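Local coordinates for protein telomerase reverse transcriptase (Candida tropicalis MYA-3404, PDB 6ZD1) that probably elongates telomeres as a reverse transcriptase, adding simple sequence repeats to chromosome ends by copying a template within its RNA component, at residues 244-249 with 463-467; 268-272 with 378-383; 284-288 with 431-435; 351-356 with 472-476; 440-444 with 455-459. Numbering follows the deposited sequence.

Interaction 1: residues 244-249 with 463-467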
# COMPACT_ATOMS: atom_id res chain seq x y z
N ARG A 244 -6.18 13.44 -1.34
CA ARG A 244 -6.93 12.35 -1.94
C ARG A 244 -7.99 11.92 -0.95
O ARG A 244 -7.74 11.86 0.26
CB ARG A 244 -6.02 11.18 -2.28
CG ARG A 244 -5.68 11.03 -3.75
CD ARG A 244 -6.06 9.66 -4.28
NE ARG A 244 -5.70 8.58 -3.37
CZ ARG A 244 -4.48 8.06 -3.26
NH1 ARG A 244 -3.49 8.53 -4.00
NH2 ARG A 244 -4.26 7.07 -2.40
N VAL A 245 -9.18 11.62 -1.45
CA VAL A 245 -10.29 11.19 -0.61
C VAL A 245 -10.41 9.69 -0.76
O VAL A 245 -10.71 9.17 -1.84
CB VAL A 245 -11.59 11.91 -0.98
CG1 VAL A 245 -12.70 11.50 -0.03
CG2 VAL A 245 -11.38 13.42 -0.94
N ILE A 246 -10.15 8.97 0.33
CA ILE A 246 -10.30 7.53 0.39
C ILE A 246 -11.40 7.21 1.39
O ILE A 246 -11.51 7.87 2.43
CB ILE A 246 -8.98 6.84 0.80
CG1 ILE A 246 -7.84 7.28 -0.14
CG2 ILE A 246 -9.13 5.32 0.77
CD1 ILE A 246 -8.13 7.03 -1.60
N CYS A 247 -12.22 6.22 1.07
CA CYS A 247 -13.28 5.76 1.95
C CYS A 247 -12.90 4.38 2.46
O CYS A 247 -12.75 3.44 1.67
CB CYS A 247 -14.62 5.73 1.22
SG CYS A 247 -16.05 5.93 2.30
N VAL A 248 -12.73 4.26 3.77
CA VAL A 248 -12.32 3.01 4.42
C VAL A 248 -13.59 2.32 4.93
O VAL A 248 -14.29 2.90 5.77
CB VAL A 248 -11.34 3.26 5.57
CG1 VAL A 248 -10.87 1.94 6.16
CG2 VAL A 248 -10.15 4.09 5.08
N PRO A 249 -13.90 1.11 4.46
CA PRO A 249 -15.16 0.47 4.86
C PRO A 249 -15.24 0.25 6.36
O PRO A 249 -14.32 -0.30 6.98
CB PRO A 249 -15.13 -0.86 4.10
CG PRO A 249 -14.21 -0.62 2.94
CD PRO A 249 -13.16 0.33 3.46
N PHE A 463 -16.34 5.61 -4.79
CA PHE A 463 -15.38 5.91 -3.73
C PHE A 463 -14.14 5.05 -3.90
O PHE A 463 -14.23 3.82 -4.00
CB PHE A 463 -16.00 5.66 -2.36
CG PHE A 463 -16.71 6.85 -1.80
CD1 PHE A 463 -16.15 8.10 -1.87
CD2 PHE A 463 -17.95 6.70 -1.20
CE1 PHE A 463 -16.80 9.20 -1.35
CE2 PHE A 463 -18.61 7.79 -0.68
CZ PHE A 463 -18.03 9.04 -0.75
N GLN A 464 -12.98 5.69 -3.91
CA GLN A 464 -11.73 4.95 -3.85
C GLN A 464 -11.55 4.41 -2.44
O GLN A 464 -11.74 5.13 -1.45
CB GLN A 464 -10.56 5.86 -4.24
CG GLN A 464 -9.27 5.12 -4.51
CD GLN A 464 -8.17 6.05 -4.96
OE1 GLN A 464 -8.43 7.11 -5.52
NE2 GLN A 464 -6.93 5.67 -4.69
N GLY A 465 -11.19 3.14 -2.33
CA GLY A 465 -11.04 2.47 -1.05
C GLY A 465 -12.01 1.34 -0.79
O GLY A 465 -11.83 0.60 0.19
N PHE A 466 -13.06 1.19 -1.60
CA PHE A 466 -13.94 0.03 -1.47
C PHE A 466 -13.38 -1.15 -2.25
O PHE A 466 -12.50 -1.02 -3.11
CB PHE A 466 -15.35 0.37 -1.96
CG PHE A 466 -16.17 1.10 -0.94
CD1 PHE A 466 -16.93 0.40 -0.02
CD2 PHE A 466 -16.18 2.48 -0.90
CE1 PHE A 466 -17.69 1.06 0.92
CE2 PHE A 466 -16.94 3.15 0.04
CZ PHE A 466 -17.70 2.44 0.95
N SER A 467 -13.95 -2.33 -1.97
CA SER A 467 -13.38 -3.58 -2.45
C SER A 467 -13.30 -3.62 -3.98
O SER A 467 -12.31 -4.08 -4.54
CB SER A 467 -14.20 -4.76 -1.93
OG SER A 467 -14.38 -4.67 -0.53
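A type II beta turn, Phe463 to Phe466, docks on the edge strand 244-249 of a mixed sheet; the overlapping run Gln464-Ser467 (QGFS) is consistent with reverse transcriptase motif B'. Strand 231-237 pairs with the other edge of 244-249 through the backbones of Arg244, Ile246 and Val248, so Cys247 N is left to face the turn and gives a nearly straight 2.8 Å hydrogen bond to Gln464 O. The main bump is the Cys247 side chain. Small and soft, it fits between two aromatic rings, with SG 4.3 Å from the Phe463 ring centroid, over the face, and 4.8 Å from that of Phe466, obliquely. Pro249 closes the far end, CG lying 4.1 Å from Phe466 CD1, while the long Gln464 side chain runs along Ile246, whose CD1 is 3.5 Å from Gln464 CD. Glycine is needed at the centre, since its positive phi would jam a side chain against the preceding carbonyl. A CB on Gly465 would also sit 2.2 Å from Cys247 O.

Interaction 2: residues 268-272 with 378-383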
# COMPACT_ATOMS: atom_id res chain seq x y z
N LYS A 268 -20.02 -8.80 17.03
CA LYS A 268 -20.94 -9.58 16.20
C LYS A 268 -20.93 -9.07 14.76
O LYS A 268 -20.82 -9.86 13.82
CB LYS A 268 -22.36 -9.52 16.79
CG LYS A 268 -23.32 -10.59 16.27
CD LYS A 268 -23.98 -10.22 14.95
CE LYS A 268 -24.83 -11.37 14.41
NZ LYS A 268 -25.37 -11.08 13.05
N GLU A 269 -21.05 -7.76 14.58
CA GLU A 269 -21.07 -7.21 13.23
C GLU A 269 -19.70 -7.26 12.58
O GLU A 269 -19.61 -7.28 11.35
CB GLU A 269 -21.60 -5.78 13.25
CG GLU A 269 -23.03 -5.67 13.75
CD GLU A 269 -23.61 -4.29 13.57
OE1 GLU A 269 -24.85 -4.15 13.69
OE2 GLU A 269 -22.83 -3.35 13.30
N LYS A 270 -18.63 -7.30 13.37
CA LYS A 270 -17.30 -7.46 12.79
C LYS A 270 -17.19 -8.78 12.05
O LYS A 270 -16.60 -8.84 10.96
CB LYS A 270 -16.23 -7.36 13.89
CG LYS A 270 -14.81 -7.58 13.41
CD LYS A 270 -14.44 -6.60 12.30
CE LYS A 270 -13.08 -6.91 11.71
NZ LYS A 270 -11.98 -6.76 12.71
N TRP A 271 -17.78 -9.85 12.60
CA TRP A 271 -17.77 -11.14 11.93
C TRP A 271 -18.80 -11.23 10.81
O TRP A 271 -18.64 -12.05 9.90
CB TRP A 271 -18.02 -12.26 12.94
CG TRP A 271 -16.80 -12.58 13.74
CD1 TRP A 271 -16.47 -12.08 14.96
CD2 TRP A 271 -15.74 -13.46 13.36
NE1 TRP A 271 -15.26 -12.59 15.37
CE2 TRP A 271 -14.79 -13.44 14.40
CE3 TRP A 271 -15.49 -14.26 12.24
CZ2 TRP A 271 -13.62 -14.20 14.36
CZ3 TRP A 271 -14.33 -15.01 12.19
CH2 TRP A 271 -13.41 -14.97 13.25
N ASP A 272 -19.85 -10.40 10.86
CA ASP A 272 -20.73 -10.28 9.70
C ASP A 272 -19.95 -9.78 8.49
O ASP A 272 -20.08 -10.33 7.39
CB ASP A 272 -21.90 -9.35 10.01
CG ASP A 272 -22.96 -10.02 10.85
OD1 ASP A 272 -23.16 -11.24 10.70
OD2 ASP A 272 -23.61 -9.32 11.66
N ASP A 378 -7.75 -11.30 10.14
CA ASP A 378 -8.26 -11.44 11.53
C ASP A 378 -8.78 -12.86 11.80
O ASP A 378 -9.67 -13.00 12.67
CB ASP A 378 -9.33 -10.39 11.84
CG ASP A 378 -9.16 -9.11 11.03
OD1 ASP A 378 -8.03 -8.85 10.58
OD2 ASP A 378 -10.16 -8.39 10.87
N GLU A 379 -8.26 -13.87 11.10
CA GLU A 379 -8.68 -15.28 11.34
C GLU A 379 -7.73 -15.88 12.37
O GLU A 379 -8.18 -16.18 13.50
CB GLU A 379 -8.66 -16.07 10.03
CG GLU A 379 -9.68 -17.20 9.99
CD GLU A 379 -10.82 -16.99 9.01
OE1 GLU A 379 -11.50 -17.98 8.68
OE2 GLU A 379 -11.03 -15.83 8.59
N PHE A 380 -6.47 -16.06 11.98
CA PHE A 380 -5.39 -16.57 12.82
C PHE A 380 -5.28 -15.75 14.09
O PHE A 380 -5.42 -16.27 15.20
CB PHE A 380 -4.08 -16.58 12.03
CG PHE A 380 -4.21 -17.32 10.73
CD1 PHE A 380 -4.77 -16.70 9.63
CD2 PHE A 380 -3.84 -18.65 10.64
CE1 PHE A 380 -4.94 -17.38 8.44
CE2 PHE A 380 -3.99 -19.34 9.45
CZ PHE A 380 -4.55 -18.70 8.35
N LEU A 381 -5.03 -14.46 13.94
CA LEU A 381 -5.30 -13.55 15.04
C LEU A 381 -6.80 -13.56 15.32
O LEU A 381 -7.62 -13.45 14.41
CB LEU A 381 -4.79 -12.14 14.72
CG LEU A 381 -5.34 -11.37 13.52
CD1 LEU A 381 -6.32 -10.32 14.02
CD2 LEU A 381 -4.21 -10.74 12.73
N LYS A 382 -7.14 -13.72 16.60
CA LYS A 382 -8.46 -14.00 17.17
C LYS A 382 -8.89 -15.47 17.06
O LYS A 382 -9.97 -15.77 17.53
CB LYS A 382 -9.59 -13.16 16.56
CG LYS A 382 -9.36 -11.66 16.47
CD LYS A 382 -10.28 -11.10 15.39
CE LYS A 382 -10.95 -9.79 15.78
NZ LYS A 382 -11.83 -9.30 14.68
N LEU A 383 -8.12 -16.37 16.44
CA LEU A 383 -8.37 -17.80 16.66
C LEU A 383 -7.11 -18.62 16.90
O LEU A 383 -7.23 -19.77 17.33
CB LEU A 383 -9.17 -18.42 15.50
CG LEU A 383 -10.48 -17.82 14.96
CD1 LEU A 383 -10.89 -18.51 13.67
CD2 LEU A 383 -11.64 -17.85 15.96
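Lys270, on the long helix 263-298, sends its ammonium group to the loop between strands 368-372 and 389-390, where NZ donates to Asp378 OD2 at 3.1 Å in a salt bridge. The loop's place is consistent with the telomerase insertion in fingers between motifs A and B'. A long, flexible lysine suits a gap in which the nearest backbones stand 9.5 Å apart, from Trp271 CA to Asp378 CA. A second cation crowds in: Lys382 NZ lies 3.2 Å from Lys270 NZ, both donors, a repulsion the Asp378 carboxylate helps to offset. Lys268 NZ bonds to Asp272 OD2 at 2.9 Å, one turn along the helix; Glu379 pairs with Lys278 and accepts from Thr376 N, and Glu269 accepts from Ser253 N. The indole of Trp271 adds apolar cover, CH2 reaching Leu383 CD2 at 4.3 Å. The joint thus combines one salt bridge, strained by a like charge, with broad but loose indole cover, and at the surface solvent can weaken its charged part.

Interaction 3: residues 284-288 with 431-435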
# COMPACT_ATOMS: atom_id res chain seq x y z
N VAL A 284 -17.30 -12.13 -5.82
CA VAL A 284 -17.68 -11.14 -6.82
C VAL A 284 -16.45 -10.58 -7.51
O VAL A 284 -16.39 -10.47 -8.74
CB VAL A 284 -18.54 -10.03 -6.19
CG1 VAL A 284 -18.62 -8.82 -7.12
CG2 VAL A 284 -19.93 -10.54 -5.87
N ARG A 285 -15.42 -10.24 -6.73
CA ARG A 285 -14.19 -9.72 -7.32
C ARG A 285 -13.49 -10.79 -8.16
O ARG A 285 -12.93 -10.48 -9.22
CB ARG A 285 -13.27 -9.18 -6.24
CG ARG A 285 -11.99 -8.56 -6.78
CD ARG A 285 -11.34 -7.63 -5.78
NE ARG A 285 -10.96 -8.30 -4.54
CZ ARG A 285 -10.24 -7.73 -3.58
NH1 ARG A 285 -9.82 -6.48 -3.72
NH2 ARG A 285 -9.93 -8.41 -2.48
N GLN A 286 -13.53 -12.05 -7.72
CA GLN A 286 -12.86 -13.11 -8.46
C GLN A 286 -13.51 -13.33 -9.83
O GLN A 286 -12.81 -13.49 -10.84
CB GLN A 286 -12.86 -14.41 -7.67
CG GLN A 286 -11.94 -14.45 -6.47
CD GLN A 286 -11.97 -15.80 -5.78
OE1 GLN A 286 -11.58 -16.81 -6.36
NE2 GLN A 286 -12.44 -15.82 -4.53
N VAL A 287 -14.84 -13.33 -9.88
CA VAL A 287 -15.53 -13.57 -11.14
C VAL A 287 -15.34 -12.39 -12.08
O VAL A 287 -15.12 -12.57 -13.29
CB VAL A 287 -17.02 -13.87 -10.89
CG1 VAL A 287 -17.74 -14.10 -12.21
CG2 VAL A 287 -17.16 -15.07 -9.97
N LEU A 288 -15.38 -11.17 -11.55
CA LEU A 288 -15.13 -10.00 -12.38
C LEU A 288 -13.72 -10.05 -12.97
O LEU A 288 -13.53 -9.73 -14.15
CB LEU A 288 -15.32 -8.72 -11.56
CG LEU A 288 -16.74 -8.39 -11.12
CD1 LEU A 288 -16.74 -7.14 -10.26
CD2 LEU A 288 -17.65 -8.21 -12.32
N ILE A 431 -23.90 -11.42 -8.11
CA ILE A 431 -22.81 -10.58 -8.59
C ILE A 431 -23.35 -9.24 -9.07
O ILE A 431 -22.84 -8.17 -8.71
CB ILE A 431 -22.02 -11.29 -9.70
CG1 ILE A 431 -21.24 -12.47 -9.13
CG2 ILE A 431 -21.08 -10.32 -10.40
CD1 ILE A 431 -20.71 -13.41 -10.18
N ILE A 432 -24.41 -9.27 -9.89
CA ILE A 432 -25.01 -8.02 -10.35
C ILE A 432 -25.58 -7.24 -9.17
O ILE A 432 -25.46 -6.01 -9.11
CB ILE A 432 -26.09 -8.29 -11.41
CG1 ILE A 432 -25.46 -8.93 -12.66
CG2 ILE A 432 -26.81 -7.01 -11.78
CD1 ILE A 432 -24.40 -8.07 -13.31
N GLU A 433 -26.18 -7.94 -8.21
CA GLU A 433 -26.79 -7.25 -7.08
C GLU A 433 -25.74 -6.60 -6.19
O GLU A 433 -25.90 -5.44 -5.77
CB GLU A 433 -27.65 -8.22 -6.27
CG GLU A 433 -28.55 -7.55 -5.25
CD GLU A 433 -29.41 -8.54 -4.49
OE1 GLU A 433 -28.87 -9.27 -3.64
OE2 GLU A 433 -30.63 -8.59 -4.76
N VAL A 434 -24.65 -7.31 -5.90
CA VAL A 434 -23.62 -6.77 -5.03
C VAL A 434 -22.88 -5.63 -5.72
O VAL A 434 -22.55 -4.61 -5.09
CB VAL A 434 -22.66 -7.88 -4.58
CG1 VAL A 434 -21.51 -7.32 -3.75
CG2 VAL A 434 -23.41 -8.94 -3.80
N CYS A 435 -22.62 -5.76 -7.02
CA CYS A 435 -21.99 -4.67 -7.76
C CYS A 435 -22.86 -3.42 -7.72
O CYS A 435 -22.37 -2.32 -7.41
CB CYS A 435 -21.71 -5.10 -9.20
SG CYS A 435 -20.40 -6.33 -9.39
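Ile431 and Val284 lose the most surface here, where, within the reverse transcriptase domain, the long helix 263-298 crosses helix 428-440, which leads into the hairpin 443-446/454-458, at -110°, the short axes 10.6 Å apart at closest approach. The two residues sit where the backbones come nearest, CA to CA 5.5 Å. A beta-branched valine is compact enough for that spot: Val284 CG2 packs 4.0 Å from both Ile431 CA and Ile431 CG1, and also 4.0 Å from Val434 CB. Ile431 is longer and reaches along the partner helix, its CD1 meeting Val287 CG1 at 3.7 Å and its CG2 lying 4.5 Å from Leu288 CD2. Cys435, one turn on, completes the patch, SG lying 3.8 Å from both Val284 CG1 and Leu288 CD1. Ile426 touches Val284, Val287 and Ile431, and Tyr369 covers the last two. Every side-chain contact between these two segments is apolar, so burial and close fit of shape, rather than directed polar bonds, hold them together.

Interaction 4: residues 351-356 with 472-476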
# COMPACT_ATOMS: atom_id res chain seq x y z
N ALA A 351 -22.77 4.10 -16.97
CA ALA A 351 -21.89 3.46 -17.94
C ALA A 351 -21.17 2.28 -17.31
O ALA A 351 -20.97 1.25 -17.96
CB ALA A 351 -20.89 4.47 -18.50
N LEU A 352 -20.79 2.39 -16.03
CA LEU A 352 -20.14 1.27 -15.36
C LEU A 352 -21.09 0.09 -15.25
O LEU A 352 -20.70 -1.06 -15.49
CB LEU A 352 -19.66 1.70 -13.97
CG LEU A 352 -19.14 0.60 -13.03
CD1 LEU A 352 -17.95 -0.15 -13.64
CD2 LEU A 352 -18.76 1.19 -11.69
N LYS A 353 -22.36 0.35 -14.91
CA LYS A 353 -23.32 -0.74 -14.77
C LYS A 353 -23.58 -1.43 -16.10
O LYS A 353 -23.76 -2.65 -16.15
CB LYS A 353 -24.62 -0.23 -14.14
CG LYS A 353 -24.58 -0.22 -12.62
CD LYS A 353 -25.80 0.46 -12.00
CE LYS A 353 -25.69 1.98 -12.11
NZ LYS A 353 -26.78 2.67 -11.36
N GLU A 354 -23.60 -0.66 -17.19
CA GLU A 354 -23.73 -1.27 -18.52
C GLU A 354 -22.50 -2.11 -18.87
O GLU A 354 -22.63 -3.20 -19.43
CB GLU A 354 -23.95 -0.18 -19.57
CG GLU A 354 -25.17 0.71 -19.31
CD GLU A 354 -25.23 1.93 -20.21
OE1 GLU A 354 -24.38 2.05 -21.12
OE2 GLU A 354 -26.12 2.78 -20.00
N SER A 355 -21.30 -1.63 -18.52
CA SER A 355 -20.09 -2.39 -18.79
C SER A 355 -20.11 -3.73 -18.06
O SER A 355 -19.73 -4.76 -18.63
CB SER A 355 -18.85 -1.60 -18.38
OG SER A 355 -18.68 -0.46 -19.20
N ILE A 356 -20.55 -3.72 -16.80
CA ILE A 356 -20.61 -4.96 -16.03
C ILE A 356 -21.60 -5.93 -16.66
O ILE A 356 -21.30 -7.12 -16.80
CB ILE A 356 -20.97 -4.64 -14.56
CG1 ILE A 356 -19.84 -3.85 -13.91
CG2 ILE A 356 -21.27 -5.92 -13.80
CD1 ILE A 356 -20.10 -3.50 -12.45
N PHE A 472 -13.79 -1.99 -10.79
CA PHE A 472 -14.83 -1.24 -11.50
C PHE A 472 -14.20 -0.35 -12.57
O PHE A 472 -14.54 -0.45 -13.75
CB PHE A 472 -15.64 -0.39 -10.52
CG PHE A 472 -16.68 -1.16 -9.75
CD1 PHE A 472 -17.07 -2.43 -10.16
CD2 PHE A 472 -17.28 -0.61 -8.63
CE1 PHE A 472 -18.03 -3.14 -9.46
CE2 PHE A 472 -18.24 -1.32 -7.92
CZ PHE A 472 -18.61 -2.58 -8.33
N CYS A 473 -13.23 0.47 -12.17
CA CYS A 473 -12.58 1.37 -13.12
C CYS A 473 -11.87 0.60 -14.22
O CYS A 473 -11.82 1.06 -15.37
CB CYS A 473 -11.60 2.28 -12.37
SG CYS A 473 -10.85 3.59 -13.34
N ASP A 474 -11.37 -0.60 -13.91
CA ASP A 474 -10.71 -1.42 -14.92
C ASP A 474 -11.72 -1.97 -15.92
O ASP A 474 -11.46 -1.97 -17.13
CB ASP A 474 -9.95 -2.56 -14.24
CG ASP A 474 -8.92 -3.20 -15.15
OD1 ASP A 474 -8.74 -2.73 -16.29
OD2 ASP A 474 -8.27 -4.18 -14.71
N ILE A 475 -12.87 -2.44 -15.43
CA ILE A 475 -13.91 -2.94 -16.32
C ILE A 475 -14.38 -1.84 -17.27
O ILE A 475 -14.50 -2.05 -18.48
CB ILE A 475 -15.08 -3.52 -15.51
CG1 ILE A 475 -14.68 -4.81 -14.81
CG2 ILE A 475 -16.30 -3.76 -16.40
CD1 ILE A 475 -15.77 -5.36 -13.91
N LEU A 476 -14.67 -0.66 -16.72
CA LEU A 476 -15.24 0.41 -17.54
C LEU A 476 -14.25 0.91 -18.58
O LEU A 476 -14.59 1.05 -19.76
CB LEU A 476 -15.71 1.56 -16.64
CG LEU A 476 -16.35 2.76 -17.35
CD1 LEU A 476 -17.46 2.31 -18.28
CD2 LEU A 476 -16.88 3.78 -16.37
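Two helices of the reverse transcriptase palm cross here at 75°, with their short axes 9.2 Å apart. Helix 349-359 comes after strand 334-339 of the antiparallel palm sheet and the short helix 343-346, and helix 469-484 follows the loop 463-467, whose QGFS run is consistent with motif B'. Phe472 opens the contact. Its CB lies 3.7 Å from Leu352 CD2, its carbonyl O is 3.4 Å from Leu352 CD1, and its ring reaches Ile356, Phe472 CE1 lying 3.7 Å from Ile356 CD1; a large flat side chain fills the space where the helices diverge, with Ile439 of helix 428-440 also against it. Cys473 and Asp474 point away from the partner. The cysteine packs on Cys343 and Tyr344, whereas the aspartate forms salt bridges with Arg499 and Arg296. The chain returns to the interface with Ile475, whose CG2 is 3.9 Å from Ser355 CB and 4.3 Å from Ile356 CG1, while Leu288 and Leu292 cover the same side chain from helix 263-298. Leu476 then inserts where the backbones are closest, its CA 5.4 Å from that of Leu352, between Ala351, Leu352 and Ser355. Small residues suit this approach: Ala351 CB is 4.1 Å from Leu476 CD1. The hydroxyl of Ser355 can be buried because OG donates to Ala351 O at 3.1 Å, and it lies just 3.2 Å from Leu476 CD1.

Interaction 5: residues 440-444 with 455-459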
# COMPACT_ATOMS: atom_id res chain seq x y z
N GLU A 440 -24.33 1.96 -5.94
CA GLU A 440 -25.45 2.86 -5.68
C GLU A 440 -25.67 3.15 -4.20
O GLU A 440 -26.27 4.19 -3.88
CB GLU A 440 -26.74 2.28 -6.28
CG GLU A 440 -26.61 1.93 -7.75
CD GLU A 440 -27.84 1.23 -8.31
OE1 GLU A 440 -28.10 1.37 -9.53
OE2 GLU A 440 -28.53 0.53 -7.54
N ASP A 441 -25.19 2.30 -3.29
CA ASP A 441 -25.46 2.46 -1.87
C ASP A 441 -24.22 2.80 -1.06
O ASP A 441 -24.28 2.80 0.17
CB ASP A 441 -26.11 1.20 -1.30
CG ASP A 441 -27.37 0.80 -2.04
OD1 ASP A 441 -27.38 -0.30 -2.64
OD2 ASP A 441 -28.34 1.58 -2.04
N ALA A 442 -23.10 3.09 -1.71
CA ALA A 442 -21.89 3.46 -0.98
C ALA A 442 -22.11 4.81 -0.29
O ALA A 442 -22.46 5.80 -0.95
CB ALA A 442 -20.69 3.52 -1.91
N THR A 443 -21.93 4.84 1.02
CA THR A 443 -22.04 6.05 1.81
C THR A 443 -20.78 6.23 2.65
O THR A 443 -20.06 5.27 2.94
CB THR A 443 -23.28 6.03 2.73
OG1 THR A 443 -23.20 4.91 3.62
CG2 THR A 443 -24.55 5.93 1.91
N CYS A 444 -20.53 7.48 3.05
CA CYS A 444 -19.38 7.81 3.88
C CYS A 444 -19.82 8.66 5.06
O CYS A 444 -20.83 9.37 5.00
CB CYS A 444 -18.28 8.54 3.09
SG CYS A 444 -18.63 10.26 2.71
N LEU A 455 -23.99 11.28 7.45
CA LEU A 455 -23.75 10.35 6.35
C LEU A 455 -23.96 11.04 5.00
O LEU A 455 -24.93 11.78 4.82
CB LEU A 455 -24.67 9.13 6.43
CG LEU A 455 -24.11 7.90 7.13
CD1 LEU A 455 -23.87 8.19 8.60
CD2 LEU A 455 -25.06 6.73 6.95
N PHE A 456 -23.06 10.76 4.06
CA PHE A 456 -23.12 11.35 2.72
C PHE A 456 -23.00 10.26 1.66
O PHE A 456 -22.33 9.25 1.85
CB PHE A 456 -22.00 12.38 2.52
CG PHE A 456 -22.25 13.69 3.21
CD1 PHE A 456 -22.13 13.80 4.58
CD2 PHE A 456 -22.60 14.81 2.48
CE1 PHE A 456 -22.36 15.01 5.22
CE2 PHE A 456 -22.83 16.02 3.10
CZ PHE A 456 -22.71 16.12 4.47
N LYS A 457 -23.67 10.49 0.54
CA LYS A 457 -23.61 9.63 -0.63
C LYS A 457 -23.03 10.41 -1.80
O LYS A 457 -23.05 11.64 -1.82
CB LYS A 457 -25.00 9.08 -0.99
CG LYS A 457 -25.00 7.91 -1.97
CD LYS A 457 -26.42 7.51 -2.35
CE LYS A 457 -27.17 6.93 -1.15
NZ LYS A 457 -26.58 5.63 -0.70
N ARG A 458 -22.50 9.69 -2.79
CA ARG A 458 -21.90 10.32 -3.95
C ARG A 458 -22.97 10.71 -4.97
O ARG A 458 -23.87 9.92 -5.27
CB ARG A 458 -20.88 9.39 -4.60
CG ARG A 458 -19.68 9.11 -3.74
CD ARG A 458 -18.53 8.61 -4.59
NE ARG A 458 -18.15 9.60 -5.60
CZ ARG A 458 -17.30 10.60 -5.39
NH1 ARG A 458 -16.72 10.73 -4.20
NH2 ARG A 458 -17.01 11.45 -6.36
N LYS A 459 -22.89 11.94 -5.48
CA LYS A 459 -23.72 12.32 -6.62
C LYS A 459 -23.34 11.53 -7.86
O LYS A 459 -24.22 11.10 -8.63
CB LYS A 459 -23.58 13.82 -6.89
CG LYS A 459 -24.02 14.72 -5.74
CD LYS A 459 -23.65 16.17 -5.99
CE LYS A 459 -24.22 16.69 -7.30
NZ LYS A 459 -23.83 18.11 -7.56
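Cys444 and Phe456 form an antiparallel hydrogen-bonded pair, with Cys444 N donating to Phe456 O and Phe456 N to Cys444 O, each at 2.8 Å and close to straight. Two weaker CA-H...O contacts flank them: Thr443 CA to Phe456 O at 3.2 Å and Leu455 CA to Cys444 O at 3.4 Å. Other polar groups find partners outside the two segments: Thr443 OG1 accepts from Asn231 ND2, Glu440 meets Lys353 in a salt bridge, and Arg458 bonds to Tyr212 and Asp345. Strands 443-446 and 454-458 form a beta hairpin within a five-stranded mixed sheet, bordered by strands 231-237 and 217-220. Thr443, beta-branched and so suited to extended backbone, and Lys457 share one face. The flexible lysine folds back over the approach to the strand, CG 3.5 Å from Ala442 O and NZ 3.3 Å from Thr443 CG2. On the other face the slim Cys444 sets SG 4.0 Å from Phe456 CB, the Phe456 ring leads away, and Phe463 packs into the room left.

How the interactions relate
From the N terminus, strand 244-249 opens the loop that interaction 1 closes at 463-467, and interactions 2, 3 and 5 nest within it. Helix 263-298 begins two overlapping loops: interaction 2 closes at 378-383, crossing interaction 3, which closes at 431-435. Helix 349-359 starts interaction 4, which ends last, at 472-476, and therefore crosses interactions 1, 2 and 3, while the short hairpin of interaction 5 nests inside it. Interactions 1 and 5 meet on the mixed sheet, where Cys247 and Phe463 pack against Cys444. Interactions 3 and 4 share a helical core through Leu288 and Ile475, and a Lys353-Glu440 salt bridge ties interaction 4 to interaction 5.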